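Local coordinates for protein 3-hexulose-6-phosphate isomerase (Methanocaldococcus jannaschii, PDB 1JEO) that catalyses the isomerization between 3-hexulose 6-phosphate and fructose 6-phosphate, a step toward ribose 5-phosphate in carbohydrate biosynthesis, at residues T149-I152 and F153-V157. Sequence-based numbering, arbitrary orientation.
Sequences TALI and FLDLV
Phe153, Leu154, Asp155 and Leu156 each return a backbone N-H to the carbonyl four residues earlier, marking 149-157 as continuous alpha-helix within helix 144-164 of the SIS domain. The first two bonds, from Phe153 N to Thr149 O (2.8 Å) and from Leu154 N to Ala150 O, are the straighter, the latter at an N-H...O angle of 162°. The next two are less straight: Asp155 N reaches Leu151 O at 141° and makes a second, weak bond to Ile152 O, which also accepts Leu156 N.

Apolar contact between successive turns is sparse. Ile152 CG2 comes within 4.5 Å of Leu156 CD1. Side chains of this stretch also pack on other helices, Leu151 and Leu154 meeting helix 49-64 through Ile54, Cys57 and Phe58, whereas Phe153 lies against Leu33 of helix 24-39 and its ring meets that of Phe20. Within the segment, Val157 CG2 sits 3.9 Å above one face of the Phe153 ring, displaced toward its rim. Ala150 lies about 6 Å, side chain to side chain, from Glu147, the probable proton acceptor.

The polar side chains differ in their relation to the backbone. Thr149 OG1 bonds back to Thr145 O one turn earlier. Asp155 has CG beside its own backbone N (chi1 -74°), which folds the carboxylate back toward Leu151, where OD2 is 3.9 Å from Leu151 CG. Replacing the aspartate by an alanine would probably leave the flank of Leu151, at CG and CD1, without the carboxylate that now lies against it. OD2 of Asp155 also stands 3.3 Å from Leu151 O, an approach of two acceptors and no hydrogen bond.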
ATOM      1  N   THR A 149       8.420  -5.351  -5.075  1.00 17.85           N
ATOM      2  CA  THR A 149       8.402  -5.708  -3.655  1.00 17.80           C
ATOM      3  C   THR A 149       7.150  -5.181  -2.956  1.00 17.65           C
ATOM      4  O   THR A 149       6.594  -5.870  -2.102  1.00 17.48           O
ATOM      5  CB  THR A 149       9.679  -5.199  -2.947  1.00 17.61           C
ATOM      6  OG1 THR A 149      10.827  -5.634  -3.690  1.00 17.86           O
ATOM      7  CG2 THR A 149       9.791  -5.744  -1.527  1.00 17.57           C
ATOM      8  N   ALA A 150       6.701  -3.986  -3.356  1.00 13.86           N
ATOM      9  CA  ALA A 150       5.501  -3.359  -2.798  1.00 13.91           C
ATOM     10  C   ALA A 150       4.253  -4.149  -3.158  1.00 14.11           C
ATOM     11  O   ALA A 150       3.393  -4.328  -2.308  1.00 13.90           O
ATOM     12  CB  ALA A 150       5.369  -1.899  -3.257  1.00 11.11           C
ATOM     13  N   LEU A 151       4.190  -4.671  -4.387  1.00 14.13           N
ATOM     14  CA  LEU A 151       3.047  -5.486  -4.833  1.00 14.86           C
ATOM     15  C   LEU A 151       2.978  -6.757  -3.992  1.00 15.17           C
ATOM     16  O   LEU A 151       1.911  -7.102  -3.477  1.00 14.84           O
ATOM     17  CB  LEU A 151       3.152  -5.867  -6.321  1.00 16.97           C
ATOM     18  CG  LEU A 151       2.050  -6.769  -6.918  1.00 17.26           C
ATOM     19  CD1 LEU A 151       0.689  -6.080  -6.864  1.00 17.14           C
ATOM     20  CD2 LEU A 151       2.389  -7.156  -8.353  1.00 17.30           C
ATOM     21  N   ILE A 152       4.134  -7.398  -3.811  1.00 15.22           N
ATOM     22  CA  ILE A 152       4.231  -8.625  -3.020  1.00 15.96           C
ATOM     23  C   ILE A 152       3.875  -8.360  -1.551  1.00 16.12           C
ATOM     24  O   ILE A 152       3.077  -9.100  -0.983  1.00 16.06           O
ATOM     25  CB  ILE A 152       5.610  -9.321  -3.225  1.00 18.43           C
ATOM     26  CG1 ILE A 152       5.678  -9.826  -4.673  1.00 18.55           C
ATOM     27  CG2 ILE A 152       5.791 -10.506  -2.255  1.00 18.60           C
ATOM     28  CD1 ILE A 152       7.039 -10.264  -5.164  1.00 19.32           C
ATOM     29  N   PHE A 153       4.358  -7.239  -1.000  1.00 16.71           N
ATOM     30  CA  PHE A 153       4.068  -6.835   0.387  1.00 16.42           C
ATOM     31  C   PHE A 153       2.562  -6.624   0.572  1.00 16.42           C
ATOM     32  O   PHE A 153       1.977  -7.121   1.535  1.00 16.37           O
ATOM     33  CB  PHE A 153       4.830  -5.540   0.755  1.00 18.29           C
ATOM     34  CG  PHE A 153       4.442  -4.944   2.098  1.00 18.20           C
ATOM     35  CD1 PHE A 153       4.750  -5.614   3.304  1.00 18.21           C
ATOM     36  CD2 PHE A 153       3.727  -3.729   2.158  1.00 18.03           C
ATOM     37  CE1 PHE A 153       4.344  -5.083   4.554  1.00 18.04           C
ATOM     38  CE2 PHE A 153       3.313  -3.183   3.403  1.00 18.12           C
ATOM     39  CZ  PHE A 153       3.621  -3.861   4.605  1.00 18.05           C
ATOM     40  N   LEU A 154       1.957  -5.887  -0.359  1.00 13.58           N
ATOM     41  CA  LEU A 154       0.528  -5.590  -0.313  1.00 13.96           C
ATOM     42  C   LEU A 154      -0.365  -6.817  -0.456  1.00 14.10           C
ATOM     43  O   LEU A 154      -1.445  -6.859   0.124  1.00 14.08           O
ATOM     44  CB  LEU A 154       0.167  -4.491  -1.316  1.00 16.03           C
ATOM     45  CG  LEU A 154       0.729  -3.115  -0.929  1.00 15.96           C
ATOM     46  CD1 LEU A 154       0.546  -2.153  -2.076  1.00 15.86           C
ATOM     47  CD2 LEU A 154       0.107  -2.580   0.354  1.00 15.92           C
ATOM     48  N   ASP A 155       0.122  -7.831  -1.171  1.00 13.12           N
ATOM     49  CA  ASP A 155      -0.614  -9.088  -1.326  1.00 13.69           C
ATOM     50  C   ASP A 155      -0.466  -9.913  -0.045  1.00 13.68           C
ATOM     51  O   ASP A 155      -1.371 -10.668   0.309  1.00 13.95           O
ATOM     52  CB  ASP A 155      -0.130  -9.881  -2.543  1.00 14.25           C
ATOM     53  CG  ASP A 155      -0.604  -9.284  -3.871  1.00 15.06           C
ATOM     54  OD1 ASP A 155      -1.673  -8.639  -3.919  1.00 15.54           O
ATOM     55  OD2 ASP A 155       0.090  -9.491  -4.884  1.00 15.64           O
ATOM     56  N   LEU A 156       0.652  -9.722   0.667  1.00 16.65           N
ATOM     57  CA  LEU A 156       0.901 -10.408   1.942  1.00 16.61           C
ATOM     58  C   LEU A 156       0.039  -9.782   3.047  1.00 16.28           C
ATOM     59  O   LEU A 156      -0.353 -10.471   3.987  1.00 16.57           O
ATOM     60  CB  LEU A 156       2.386 -10.372   2.341  1.00 19.19           C
ATOM     61  CG  LEU A 156       3.429 -11.131   1.508  1.00 19.28           C
ATOM     62  CD1 LEU A 156       4.807 -10.907   2.098  1.00 19.66           C
ATOM     63  CD2 LEU A 156       3.119 -12.608   1.441  1.00 19.64           C
ATOM     64  N   VAL A 157      -0.291  -8.493   2.895  1.00 18.00           N
ATOM     65  CA  VAL A 157      -1.156  -7.768   3.840  1.00 17.29           C
ATOM     66  C   VAL A 157      -2.575  -8.326   3.667  1.00 17.31           C
ATOM     67  O   VAL A 157      -3.256  -8.616   4.654  1.00 17.11           O
ATOM     68  CB  VAL A 157      -1.124  -6.223   3.585  1.00 16.04           C
ATOM     69  CG1 VAL A 157      -2.173  -5.486   4.422  1.00 15.57           C
ATOM     70  CG2 VAL A 157       0.258  -5.682   3.917  1.00 15.35           C
TER